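Local atomic coordinates of metal-dependent hydrolase (Lactobacillus plantarum, PDB entry 2F6K), a protein that probably catalyses the manganese-dependent decarboxylation of aminocarboxymuconate semialdehyde, as a lyase of the amidohydrolase family. Residues 6-11 and 50-55; 28-33 and 170-175; 56-61 and 154-159; 179-184 and 208-213; 186-191 and 227-232. One frame throughout, in Å; residues are numbered along the deposited sequence.

From the N terminus, interaction 1 is the first contact to close, pairing barrel strand 3-9 with strand 49-55 beside the manganese ion. Residues 28-33, within that first loop, wait for 170-175, so interaction 2 crosses interaction 1 and ties an early loop to the start of helix 171-189. Between the ends of interaction 2 lies the whole of interaction 3, which joins the loops after strands 49-55 and 150-154 and shares the metal with interaction 1. Interactions 4 and 5 follow. They cross each other and bind the middle and the end of helix 171-189 to the starts of helices 210-225 and 229-235.

Interaction 1 of 5, residues 6-11 and 50-55. With MN (manganese (II) ion), chain C.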
# COMPACT_ATOMS: atom_id res chain seq x y z
N PHE A 6 -13.09 30.38 -10.11
CA PHE A 6 -13.70 29.06 -10.14
C PHE A 6 -13.04 28.01 -9.26
O PHE A 6 -13.38 26.82 -9.32
CB PHE A 6 -13.76 28.53 -11.57
CG PHE A 6 -15.16 28.28 -12.06
CD1 PHE A 6 -15.74 29.11 -13.01
CD2 PHE A 6 -15.91 27.22 -11.55
CE1 PHE A 6 -17.04 28.90 -13.46
CE2 PHE A 6 -17.22 27.00 -11.99
CZ PHE A 6 -17.79 27.84 -12.94
N HIS A 7 -12.08 28.44 -8.44
CA HIS A 7 -11.38 27.53 -7.54
C HIS A 7 -11.05 28.32 -6.29
O HIS A 7 -9.96 28.88 -6.16
CB HIS A 7 -10.11 26.98 -8.19
CG HIS A 7 -9.44 25.89 -7.39
ND1 HIS A 7 -8.82 24.81 -7.99
CD2 HIS A 7 -9.26 25.74 -6.06
CE1 HIS A 7 -8.29 24.05 -7.05
NE2 HIS A 7 -8.53 24.59 -5.88
N THR A 8 -12.00 28.37 -5.37
CA THR A 8 -11.85 29.09 -4.12
C THR A 8 -12.63 28.27 -3.09
O THR A 8 -13.65 27.66 -3.43
CB THR A 8 -12.37 30.54 -4.29
OG1 THR A 8 -12.37 31.20 -3.02
CG2 THR A 8 -13.76 30.56 -4.91
N HIS A 9 -12.17 28.25 -1.84
CA HIS A 9 -12.83 27.41 -0.84
C HIS A 9 -13.41 28.04 0.43
O HIS A 9 -13.11 29.19 0.79
CB HIS A 9 -11.87 26.30 -0.41
CG HIS A 9 -11.28 25.51 -1.54
ND1 HIS A 9 -12.04 24.75 -2.39
CD2 HIS A 9 -10.00 25.36 -1.94
CE1 HIS A 9 -11.25 24.15 -3.27
NE2 HIS A 9 -10.00 24.51 -3.02
N TYR A 10 -14.23 27.25 1.12
CA TYR A 10 -14.85 27.65 2.38
C TYR A 10 -14.77 26.46 3.33
O TYR A 10 -14.63 25.32 2.88
CB TYR A 10 -16.31 28.07 2.17
CG TYR A 10 -17.25 26.98 1.70
CD1 TYR A 10 -18.32 26.56 2.50
CD2 TYR A 10 -17.09 26.37 0.46
CE1 TYR A 10 -19.20 25.56 2.07
CE2 TYR A 10 -17.96 25.37 0.03
CZ TYR A 10 -19.01 24.98 0.84
OH TYR A 10 -19.88 24.00 0.40
N LEU A 11 -14.84 26.71 4.63
CA LEU A 11 -14.76 25.63 5.61
C LEU A 11 -15.86 25.68 6.66
O LEU A 11 -15.77 26.47 7.60
CB LEU A 11 -13.39 25.62 6.30
CG LEU A 11 -12.16 25.20 5.48
CD1 LEU A 11 -11.75 26.31 4.53
CD2 LEU A 11 -11.01 24.88 6.42
N SER A 50 -15.23 39.80 -8.96
CA SER A 50 -16.63 40.14 -8.78
C SER A 50 -17.48 38.94 -8.41
O SER A 50 -18.57 39.09 -7.90
CB SER A 50 -17.21 40.78 -10.05
OG SER A 50 -17.19 39.87 -11.13
N TYR A 51 -16.97 37.74 -8.68
CA TYR A 51 -17.75 36.55 -8.37
C TYR A 51 -16.88 35.33 -8.10
O TYR A 51 -15.94 35.05 -8.85
CB TYR A 51 -18.70 36.26 -9.55
CG TYR A 51 -19.82 35.30 -9.23
CD1 TYR A 51 -20.87 35.69 -8.41
CD2 TYR A 51 -19.84 34.02 -9.78
CE1 TYR A 51 -21.93 34.83 -8.14
CE2 TYR A 51 -20.89 33.14 -9.51
CZ TYR A 51 -21.94 33.56 -8.69
OH TYR A 51 -22.99 32.72 -8.43
N SER A 52 -17.22 34.60 -7.04
CA SER A 52 -16.48 33.39 -6.67
C SER A 52 -17.41 32.18 -6.58
O SER A 52 -18.48 32.25 -5.97
CB SER A 52 -15.81 33.57 -5.29
OG SER A 52 -14.84 34.60 -5.28
N ILE A 53 -17.01 31.06 -7.19
CA ILE A 53 -17.81 29.86 -7.10
C ILE A 53 -17.18 28.99 -6.02
O ILE A 53 -16.23 28.27 -6.27
CB ILE A 53 -17.85 29.05 -8.41
CG1 ILE A 53 -18.58 29.85 -9.50
CG2 ILE A 53 -18.59 27.73 -8.18
CD1 ILE A 53 -17.82 31.04 -10.01
N LEU A 54 -17.73 29.07 -4.81
CA LEU A 54 -17.20 28.31 -3.68
C LEU A 54 -17.36 26.80 -3.78
O LEU A 54 -18.32 26.28 -4.36
CB LEU A 54 -17.85 28.81 -2.39
CG LEU A 54 -17.59 30.28 -2.05
CD1 LEU A 54 -18.53 30.71 -0.95
CD2 LEU A 54 -16.13 30.48 -1.62
N SER A 55 -16.39 26.08 -3.21
CA SER A 55 -16.42 24.63 -3.19
C SER A 55 -15.65 24.12 -1.97
O SER A 55 -14.77 24.81 -1.46
CB SER A 55 -15.77 24.05 -4.46
OG SER A 55 -14.37 24.20 -4.41
MN MN C . -8.11 23.69 -3.99
O HOH W 1 -12.38 33.74 -3.95
O HOH W 2 -6.19 23.03 -4.43
O HOH W 3 -7.57 23.29 -1.78
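H9 turns CG anti to its carbonyl carbon (chi1 -52°), which sets the imidazole beside S55, where the first two strands of the TIM barrel end. H7 and H9 are the HxH motif of the amidohydrolases. Both bind the manganese(II) ion through NE2, that of H9 at 2.3 Å, and H154 and D266 complete the protein ligands. The second nitrogen of H9, ND1, has the backbone carbonyl of S55 as its main partner, donating to S55 O over 2.9 Å. This oxygen lies in the imidazole plane, although the donor stands 58° out of the carbonyl plane. A weak second bond joins the same ND1 to S55 OG. S55 is thus a second-shell residue that helps to fix the rotation of a metal ligand. The edge of the Y10 ring packs on S55, and Y10 OH is hydrogen-bonded to A76 O. Farther from the metal, I53 CG1 lies over one face of F6, 4.1 Å from the centroid of that ring.

Interaction 2 of 5, residues 28-33 and 170-175; sequences DGWPTP and PVPLLG
W30 leans its indole on P170, P172 and L173, joining the loop between helices 13-22 and 37-46 to P170 and the first turn of helix 171-189, the helix that follows the fifth strand of the TIM barrel. W30 CG is anti to its backbone N (chi1 -168°), beside the carbonyl carbon, which sets the root of the indole by the prolines. W30 CB lies 4.1 Å from P172 CG, and the same proline carbon meets CD2 a step further out. P170 CB, at the ring edge and near the indole plane, and P172 CG each lie 4.0 Å from W30 CE3. Beyond it, W30 CZ3 comes to 4.3 Å from L173 CD2. The pyrrole side is held differently, for NE1 donates to Y269 O. An alanine in place of P172 would probably open a gap beside CB and CE3 of W30, leaving the indole less firmly supported on that side. In the backbone, D28 O accepts the N-H of V171, at the start of the helix, over 3.0 Å, with the donor tilted 31° from the carbonyl plane. The neighbouring P172 O is bonded to R216 of the second subunit, so this helix start also faces an interface. D28 CB packs against V171 CB at 3.8 Å, and G29 O lies 3.7 Å from P170 CB.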
# COMPACT_ATOMS: atom_id res chain seq x y z
N ASP A 28 -3.33 16.32 4.94
CA ASP A 28 -2.53 16.32 3.72
C ASP A 28 -1.15 16.93 3.97
O ASP A 28 -0.48 17.37 3.02
CB ASP A 28 -3.23 17.12 2.61
CG ASP A 28 -4.55 16.49 2.18
OD1 ASP A 28 -4.59 15.26 1.98
OD2 ASP A 28 -5.53 17.25 2.02
N GLY A 29 -0.71 16.97 5.22
CA GLY A 29 0.58 17.55 5.54
C GLY A 29 0.58 19.04 5.27
O GLY A 29 1.64 19.65 5.10
N TRP A 30 -0.60 19.64 5.24
CA TRP A 30 -0.76 21.07 4.98
C TRP A 30 -1.72 21.57 6.07
O TRP A 30 -2.84 21.08 6.19
CB TRP A 30 -1.35 21.24 3.57
CG TRP A 30 -1.32 22.64 3.01
CD1 TRP A 30 -2.23 23.64 3.23
CD2 TRP A 30 -0.34 23.18 2.11
NE1 TRP A 30 -1.88 24.77 2.52
CE2 TRP A 30 -0.72 24.52 1.83
CE3 TRP A 30 0.82 22.67 1.51
CZ2 TRP A 30 0.02 25.34 0.98
CZ3 TRP A 30 1.56 23.49 0.67
CH2 TRP A 30 1.16 24.81 0.41
N PRO A 31 -1.28 22.54 6.89
CA PRO A 31 -2.09 23.11 7.98
C PRO A 31 -3.43 23.73 7.56
O PRO A 31 -3.48 24.61 6.69
CB PRO A 31 -1.14 24.13 8.62
CG PRO A 31 -0.34 24.60 7.46
CD PRO A 31 -0.02 23.30 6.73
N THR A 32 -4.50 23.25 8.18
CA THR A 32 -5.84 23.74 7.89
C THR A 32 -5.91 25.25 8.10
O THR A 32 -5.57 25.75 9.17
CB THR A 32 -6.89 23.04 8.78
OG1 THR A 32 -6.90 21.65 8.47
CG2 THR A 32 -8.28 23.61 8.53
N PRO A 33 -6.35 25.99 7.07
CA PRO A 33 -6.46 27.45 7.14
C PRO A 33 -7.72 27.95 7.84
O PRO A 33 -8.75 27.27 7.85
CB PRO A 33 -6.42 27.85 5.67
CG PRO A 33 -7.17 26.74 5.02
CD PRO A 33 -6.61 25.51 5.70
N PRO A 170 4.75 17.74 1.72
CA PRO A 170 3.32 18.04 1.73
C PRO A 170 2.61 17.44 0.50
O PRO A 170 3.13 17.50 -0.61
CB PRO A 170 3.28 19.57 1.77
CG PRO A 170 4.50 19.90 2.57
CD PRO A 170 5.54 18.96 1.97
N VAL A 171 1.44 16.85 0.74
CA VAL A 171 0.65 16.21 -0.30
C VAL A 171 0.29 17.08 -1.50
O VAL A 171 0.33 16.62 -2.65
CB VAL A 171 -0.65 15.63 0.30
CG1 VAL A 171 -1.51 15.01 -0.79
CG2 VAL A 171 -0.30 14.59 1.36
N PRO A 172 -0.09 18.35 -1.27
CA PRO A 172 -0.46 19.24 -2.37
C PRO A 172 0.66 19.53 -3.39
O PRO A 172 0.37 19.89 -4.53
CB PRO A 172 -0.92 20.51 -1.66
CG PRO A 172 -1.46 19.99 -0.37
CD PRO A 172 -0.40 18.98 0.02
N LEU A 173 1.91 19.39 -2.97
CA LEU A 173 3.05 19.67 -3.84
C LEU A 173 3.27 18.67 -4.98
O LEU A 173 3.64 19.06 -6.07
CB LEU A 173 4.33 19.80 -3.01
CG LEU A 173 4.36 20.93 -1.97
CD1 LEU A 173 5.74 20.96 -1.32
CD2 LEU A 173 4.07 22.27 -2.61
N LEU A 174 3.06 17.39 -4.72
CA LEU A 174 3.24 16.37 -5.75
C LEU A 174 2.08 15.37 -5.77
O LEU A 174 1.63 14.93 -6.84
CB LEU A 174 4.56 15.62 -5.52
CG LEU A 174 4.80 14.42 -6.44
CD1 LEU A 174 5.03 14.90 -7.86
CD2 LEU A 174 6.00 13.63 -5.95
N GLY A 175 1.59 15.02 -4.58
CA GLY A 175 0.49 14.07 -4.48
C GLY A 175 -0.77 14.49 -5.22
O GLY A 175 -1.35 13.70 -5.97

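Interaction 3 of 5, residues 56-61 and 154-159; sequences LSSPHV and HPNEPA. With MN (manganese (II) ion), chain C.
Two side-chain donors, one from each segment, converge on a single carbonyl oxygen, P155 O. S58 OG, set between its backbone N and carbonyl carbon (chi1 68°), reaches it across the contact at 3.1 Å, in the carbonyl plane. H154 ND1 donates to the same oxygen, which lies near the imidazole plane. This grip holds the ring of H154 with its other nitrogen, NE2, 2.1 Å from the manganese(II) ion. S57 attends the same ring: its CA lies over one imidazole face, and its OG is 2.6 Å from a water that is itself a manganese ligand. Deeper in the loops, N156 OD1 accepts H60 N over 3.0 Å, on a lone pair, while N156 ND2 donates to H154 O, 3.2 Å away. The S58-P59 peptide is cis, and the residues flanking P59, S58 and H60, bond to 154-159. Two loops that follow barrel strands 49-55 and 150-154 are thus joined beside the metal, as in the mononuclear sites at the C-terminal mouth of amidohydrolase TIM barrels.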
# COMPACT_ATOMS: atom_id res chain seq x y z
N LEU A 56 -16.00 22.93 -1.52
CA LEU A 56 -15.34 22.33 -0.37
C LEU A 56 -14.05 21.69 -0.88
O LEU A 56 -14.06 20.97 -1.89
CB LEU A 56 -16.26 21.27 0.26
CG LEU A 56 -15.89 20.69 1.62
CD1 LEU A 56 -15.99 21.78 2.69
CD2 LEU A 56 -16.83 19.55 1.95
N SER A 57 -12.94 21.96 -0.20
CA SER A 57 -11.64 21.42 -0.59
C SER A 57 -11.43 20.01 -0.02
O SER A 57 -12.34 19.43 0.57
CB SER A 57 -10.53 22.35 -0.08
OG SER A 57 -9.24 21.88 -0.45
N SER A 58 -10.24 19.46 -0.20
CA SER A 58 -9.95 18.14 0.33
C SER A 58 -9.29 18.36 1.68
O SER A 58 -8.79 19.45 1.95
CB SER A 58 -9.01 17.37 -0.60
OG SER A 58 -7.72 17.94 -0.62
N PRO A 59 -9.25 17.33 2.54
CA PRO A 59 -9.76 15.97 2.35
C PRO A 59 -11.28 15.90 2.21
O PRO A 59 -11.99 16.69 2.82
CB PRO A 59 -9.29 15.23 3.61
CG PRO A 59 -8.16 16.08 4.13
CD PRO A 59 -8.65 17.47 3.88
N HIS A 60 -11.75 14.94 1.42
CA HIS A 60 -13.18 14.74 1.22
C HIS A 60 -13.73 14.27 2.57
O HIS A 60 -12.97 13.77 3.39
CB HIS A 60 -13.42 13.66 0.15
CG HIS A 60 -14.87 13.46 -0.19
ND1 HIS A 60 -15.49 12.24 -0.11
CD2 HIS A 60 -15.82 14.34 -0.59
CE1 HIS A 60 -16.76 12.37 -0.44
NE2 HIS A 60 -16.99 13.64 -0.73
N VAL A 61 -15.03 14.43 2.80
CA VAL A 61 -15.61 14.04 4.08
C VAL A 61 -16.03 12.59 4.23
O VAL A 61 -17.13 12.30 4.70
CB VAL A 61 -16.80 14.94 4.43
CG1 VAL A 61 -16.31 16.31 4.82
CG2 VAL A 61 -17.75 15.03 3.24
N HIS A 154 -11.42 17.78 -7.61
CA HIS A 154 -10.48 18.40 -6.70
C HIS A 154 -9.58 17.30 -6.18
O HIS A 154 -10.03 16.28 -5.65
CB HIS A 154 -11.15 19.13 -5.53
CG HIS A 154 -10.24 20.10 -4.85
ND1 HIS A 154 -9.16 19.70 -4.10
CD2 HIS A 154 -10.20 21.46 -4.87
CE1 HIS A 154 -8.49 20.76 -3.69
NE2 HIS A 154 -9.10 21.84 -4.14
N PRO A 155 -8.26 17.49 -6.35
CA PRO A 155 -7.31 16.47 -5.90
C PRO A 155 -7.32 16.19 -4.41
O PRO A 155 -7.53 17.08 -3.58
CB PRO A 155 -5.97 17.02 -6.39
CG PRO A 155 -6.16 18.50 -6.23
CD PRO A 155 -7.57 18.72 -6.77
N ASN A 156 -7.11 14.92 -4.09
CA ASN A 156 -7.01 14.45 -2.72
C ASN A 156 -5.71 13.65 -2.67
O ASN A 156 -5.15 13.29 -3.72
CB ASN A 156 -8.17 13.53 -2.35
CG ASN A 156 -9.36 14.29 -1.82
OD1 ASN A 156 -9.86 13.99 -0.74
ND2 ASN A 156 -9.83 15.28 -2.58
N GLU A 157 -5.23 13.38 -1.46
CA GLU A 157 -4.02 12.60 -1.31
C GLU A 157 -4.27 11.25 -1.96
O GLU A 157 -5.32 10.65 -1.77
CB GLU A 157 -3.71 12.40 0.18
CG GLU A 157 -2.72 11.27 0.46
CD GLU A 157 -2.30 11.20 1.92
OE1 GLU A 157 -3.17 11.43 2.80
OE2 GLU A 157 -1.11 10.91 2.19
N PRO A 158 -3.31 10.77 -2.77
CA PRO A 158 -3.47 9.47 -3.44
C PRO A 158 -3.80 8.40 -2.39
O PRO A 158 -3.27 8.45 -1.27
CB PRO A 158 -2.11 9.25 -4.09
CG PRO A 158 -1.69 10.65 -4.42
CD PRO A 158 -2.05 11.41 -3.17
N ALA A 159 -4.67 7.45 -2.73
CA ALA A 159 -5.06 6.40 -1.79
C ALA A 159 -3.86 5.83 -1.04
O ALA A 159 -3.89 5.72 0.18
CB ALA A 159 -5.80 5.28 -2.53
MN MN C . -8.11 23.69 -3.99
O HOH W 3 -7.57 23.29 -1.78
O HOH W 2 -6.19 23.03 -4.43

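Interaction 4 of 5, residues 179-184 and 208-213; sequences DTTMTF and AFLGIV
In the outer helical layer of the TIM barrel, helix 171-189, which follows the fifth strand, packs against the beginning of helix 210-225, which follows the sixth, through T181, F184 and L210. F184 has CG anti to the backbone N (chi1 177°), and its ring lies under the fork of L210. CD1 of L210 sits over the ring centre, 3.5 Å from the centroid of F184, in a CH-pi contact, and L210 CD2 is 3.4 Å from F184 CD2. An alanine in place of F184 would probably open a gap beneath L210 CD1 and leave the leucine fork freer to turn. One turn earlier, T181 OG1 takes a weak bond from F209 N at 3.3 Å and is also bonded to F177 O within its own helix. The F209 ring stacks on F209 of the second subunit, so the contact backs onto a subunit interface. T180 CB rests against A208 CB, and T181 and V213 meet tip to tip, CG2 to CG2, at 3.9 Å.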
# COMPACT_ATOMS: atom_id res chain seq x y z
N ASP A 179 -2.59 12.47 -8.30
CA ASP A 179 -3.96 12.00 -8.21
C ASP A 179 -4.87 12.51 -9.31
O ASP A 179 -5.68 11.75 -9.86
CB ASP A 179 -4.56 12.33 -6.85
CG ASP A 179 -5.41 11.19 -6.32
OD1 ASP A 179 -4.86 10.09 -6.10
OD2 ASP A 179 -6.63 11.38 -6.13
N THR A 180 -4.76 13.79 -9.64
CA THR A 180 -5.58 14.36 -10.69
C THR A 180 -5.25 13.65 -11.99
O THR A 180 -6.15 13.31 -12.77
CB THR A 180 -5.32 15.87 -10.86
OG1 THR A 180 -5.85 16.57 -9.73
CG2 THR A 180 -5.99 16.39 -12.13
N THR A 181 -3.96 13.40 -12.20
CA THR A 181 -3.51 12.75 -13.40
C THR A 181 -4.02 11.32 -13.50
O THR A 181 -4.50 10.88 -14.56
CB THR A 181 -1.97 12.72 -13.48
OG1 THR A 181 -1.45 14.04 -13.25
CG2 THR A 181 -1.52 12.26 -14.86
N MSE A 182 -3.93 10.58 -12.40
CA MSE A 182 -4.40 9.21 -12.41
C MSE A 182 -5.91 9.18 -12.64
O MSE A 182 -6.41 8.33 -13.38
CB MSE A 182 -4.06 8.51 -11.09
CG MSE A 182 -2.56 8.37 -10.83
SE MSE A 182 -2.14 7.17 -9.33
CE MSE A 182 -2.44 8.38 -7.86
N THR A 183 -6.63 10.12 -12.03
CA THR A 183 -8.07 10.18 -12.17
C THR A 183 -8.53 10.48 -13.60
O THR A 183 -9.48 9.87 -14.08
CB THR A 183 -8.68 11.22 -11.21
OG1 THR A 183 -8.35 10.87 -9.86
CG2 THR A 183 -10.21 11.24 -11.36
N PHE A 184 -7.86 11.41 -14.27
CA PHE A 184 -8.21 11.75 -15.65
C PHE A 184 -8.10 10.52 -16.55
O PHE A 184 -8.98 10.25 -17.37
CB PHE A 184 -7.28 12.84 -16.19
CG PHE A 184 -7.54 13.19 -17.63
CD1 PHE A 184 -8.65 13.95 -17.99
CD2 PHE A 184 -6.66 12.80 -18.62
CE1 PHE A 184 -8.87 14.32 -19.31
CE2 PHE A 184 -6.87 13.16 -19.96
CZ PHE A 184 -7.98 13.93 -20.29
N ALA A 208 -2.74 19.40 -14.10
CA ALA A 208 -1.68 18.70 -13.40
C ALA A 208 -0.60 18.25 -14.39
O ALA A 208 0.05 19.08 -15.01
CB ALA A 208 -2.25 17.51 -12.64
N PHE A 209 -0.43 16.94 -14.55
CA PHE A 209 0.58 16.40 -15.46
C PHE A 209 0.07 16.05 -16.86
O PHE A 209 0.83 15.51 -17.68
CB PHE A 209 1.22 15.14 -14.87
CG PHE A 209 1.99 15.39 -13.60
CD1 PHE A 209 2.01 14.43 -12.59
CD2 PHE A 209 2.69 16.59 -13.40
CE1 PHE A 209 2.70 14.66 -11.41
CE2 PHE A 209 3.38 16.82 -12.22
CZ PHE A 209 3.38 15.85 -11.22
N LEU A 210 -1.20 16.33 -17.14
CA LEU A 210 -1.74 16.00 -18.45
C LEU A 210 -0.90 16.61 -19.59
O LEU A 210 -0.69 15.97 -20.62
CB LEU A 210 -3.20 16.45 -18.56
CG LEU A 210 -4.14 15.81 -17.53
CD1 LEU A 210 -5.60 16.08 -17.91
CD2 LEU A 210 -3.87 14.31 -17.46
N GLY A 211 -0.42 17.83 -19.39
CA GLY A 211 0.39 18.49 -20.40
C GLY A 211 1.56 17.65 -20.88
O GLY A 211 2.01 17.79 -22.02
N ILE A 212 2.06 16.75 -20.03
CA ILE A 212 3.17 15.90 -20.42
C ILE A 212 2.83 14.42 -20.72
O ILE A 212 3.42 13.83 -21.62
CB ILE A 212 4.28 15.93 -19.35
CG1 ILE A 212 4.93 17.32 -19.33
CG2 ILE A 212 5.31 14.82 -19.61
CD1 ILE A 212 6.07 17.46 -18.32
N VAL A 213 1.90 13.83 -19.98
CA VAL A 213 1.57 12.42 -20.23
C VAL A 213 0.71 12.15 -21.46
O VAL A 213 0.83 11.08 -22.07
CB VAL A 213 0.87 11.76 -19.02
CG1 VAL A 213 1.87 11.49 -17.94
CG2 VAL A 213 -0.25 12.65 -18.50

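Interaction 5 of 5, residues 186-191 and 227-232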
# COMPACT_ATOMS: atom_id res chain seq x y z
N ASN A 186 -8.20 7.48 -15.60
CA ASN A 186 -9.18 6.50 -15.16
C ASN A 186 -10.47 6.79 -15.91
O ASN A 186 -11.18 5.88 -16.36
CB ASN A 186 -9.40 6.63 -13.65
CG ASN A 186 -10.15 5.46 -13.07
OD1 ASN A 186 -11.24 5.61 -12.52
ND2 ASN A 186 -9.57 4.27 -13.17
N MSE A 187 -10.77 8.08 -16.05
CA MSE A 187 -11.97 8.51 -16.74
C MSE A 187 -11.88 8.16 -18.23
O MSE A 187 -12.89 7.89 -18.88
CB MSE A 187 -12.15 10.00 -16.51
CG MSE A 187 -12.41 10.33 -15.05
SE MSE A 187 -12.46 12.22 -14.67
CE MSE A 187 -14.30 12.64 -15.11
N LEU A 188 -10.67 8.16 -18.77
CA LEU A 188 -10.50 7.79 -20.17
C LEU A 188 -10.85 6.31 -20.29
O LEU A 188 -11.66 5.91 -21.11
CB LEU A 188 -9.06 8.01 -20.61
CG LEU A 188 -8.57 9.45 -20.70
CD1 LEU A 188 -7.11 9.48 -21.18
CD2 LEU A 188 -9.47 10.24 -21.65
N LYS A 189 -10.22 5.51 -19.43
CA LYS A 189 -10.42 4.08 -19.41
C LYS A 189 -11.91 3.68 -19.38
O LYS A 189 -12.31 2.74 -20.07
CB LYS A 189 -9.71 3.49 -18.19
CG LYS A 189 -9.90 1.98 -18.00
CD LYS A 189 -9.25 1.52 -16.70
CE LYS A 189 -9.62 0.08 -16.35
NZ LYS A 189 -9.15 -0.87 -17.39
N TYR A 190 -12.71 4.38 -18.59
CA TYR A 190 -14.13 4.06 -18.49
C TYR A 190 -15.05 4.80 -19.46
O TYR A 190 -16.26 4.80 -19.29
CB TYR A 190 -14.59 4.27 -17.05
CG TYR A 190 -14.04 3.21 -16.12
CD1 TYR A 190 -14.34 1.86 -16.31
CD2 TYR A 190 -13.19 3.55 -15.05
CE1 TYR A 190 -13.82 0.87 -15.48
CE2 TYR A 190 -12.65 2.56 -14.21
CZ TYR A 190 -12.97 1.23 -14.43
OH TYR A 190 -12.44 0.24 -13.63
N HIS A 191 -14.46 5.44 -20.47
CA HIS A 191 -15.20 6.16 -21.49
C HIS A 191 -16.16 7.19 -20.91
O HIS A 191 -17.26 7.39 -21.42
CB HIS A 191 -15.97 5.17 -22.36
CG HIS A 191 -15.15 4.00 -22.81
ND1 HIS A 191 -15.08 2.82 -22.10
CD2 HIS A 191 -14.32 3.85 -23.87
CE1 HIS A 191 -14.24 1.99 -22.71
NE2 HIS A 191 -13.77 2.60 -23.78
N VAL A 227 -10.22 5.89 -27.42
CA VAL A 227 -10.41 7.31 -27.13
C VAL A 227 -9.26 8.17 -27.67
O VAL A 227 -8.10 7.77 -27.65
CB VAL A 227 -10.53 7.54 -25.60
CG1 VAL A 227 -10.70 9.01 -25.28
CG2 VAL A 227 -11.73 6.78 -25.06
N ASP A 228 -9.60 9.35 -28.19
CA ASP A 228 -8.59 10.27 -28.71
C ASP A 228 -8.36 11.29 -27.60
O ASP A 228 -9.17 12.19 -27.40
CB ASP A 228 -9.10 10.96 -29.98
CG ASP A 228 -8.03 11.82 -30.64
OD1 ASP A 228 -7.36 12.60 -29.93
OD2 ASP A 228 -7.88 11.71 -31.88
N VAL A 229 -7.26 11.14 -26.86
CA VAL A 229 -6.98 12.02 -25.74
C VAL A 229 -6.99 13.50 -26.13
O VAL A 229 -7.42 14.36 -25.34
CB VAL A 229 -5.63 11.62 -25.06
CG1 VAL A 229 -4.45 11.88 -25.99
CG2 VAL A 229 -5.48 12.35 -23.73
N TYR A 230 -6.53 13.80 -27.34
CA TYR A 230 -6.49 15.18 -27.82
C TYR A 230 -7.89 15.77 -28.00
O TYR A 230 -8.07 16.97 -27.81
CB TYR A 230 -5.71 15.27 -29.12
CG TYR A 230 -4.32 14.73 -28.96
CD1 TYR A 230 -3.40 15.37 -28.12
CD2 TYR A 230 -3.91 13.57 -29.63
CE1 TYR A 230 -2.11 14.86 -27.94
CE2 TYR A 230 -2.63 13.06 -29.47
CZ TYR A 230 -1.73 13.71 -28.63
OH TYR A 230 -0.46 13.19 -28.48
N ASP A 231 -8.86 14.95 -28.38
CA ASP A 231 -10.23 15.45 -28.53
C ASP A 231 -10.78 15.73 -27.13
O ASP A 231 -11.47 16.73 -26.91
CB ASP A 231 -11.14 14.45 -29.24
CG ASP A 231 -10.83 14.34 -30.71
OD1 ASP A 231 -10.51 15.38 -31.33
OD2 ASP A 231 -10.94 13.21 -31.25
N VAL A 232 -10.47 14.84 -26.19
CA VAL A 232 -10.94 15.00 -24.82
C VAL A 232 -10.38 16.29 -24.20
O VAL A 232 -11.08 16.99 -23.46
CB VAL A 232 -10.56 13.78 -23.95
CG1 VAL A 232 -11.10 13.95 -22.55
CG2 VAL A 232 -11.11 12.51 -24.58
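L188 pushes its forked end among three valines, V227, V229 and V232, which together make the hollow that receives it. With CG anti to its carbonyl carbon (chi1 -69°), the side chain is directed at them, and its two methyls part company there. L188 CD2 takes the side between V227 CG1, at 4.0 Å, and V232 CG2, at 4.1 Å, while L188 CD1 touches V229 CG2 at 4.2 Å. V227 is in turn a bump of its own: V227 CG2 fits between L188 O and H191 CD2, the latter 4.1 Å away, and meets the imidazole obliquely. The contact is thus apolar and carried by methyl groups at ordinary van der Waals distances. Both segments lie at helix ends. H191, with positive phi, is the C-prime residue of a Schellman motif that ends helix 171-189, with F192 N bonded to M187 O and H191 N to L188 O. On the facing side D228 is the N-cap of helix 229-235, and D228 OD1 accepts D231 N over 3.2 Å, from above the carboxylate plane. F184, a turn back on helix 171-189, touches V229 and V232. The end of helix 171-189 thus packs on the start of 229-235, with F193 of the following short helix 192-195 touching both and D214 of helix 210-225 against V229.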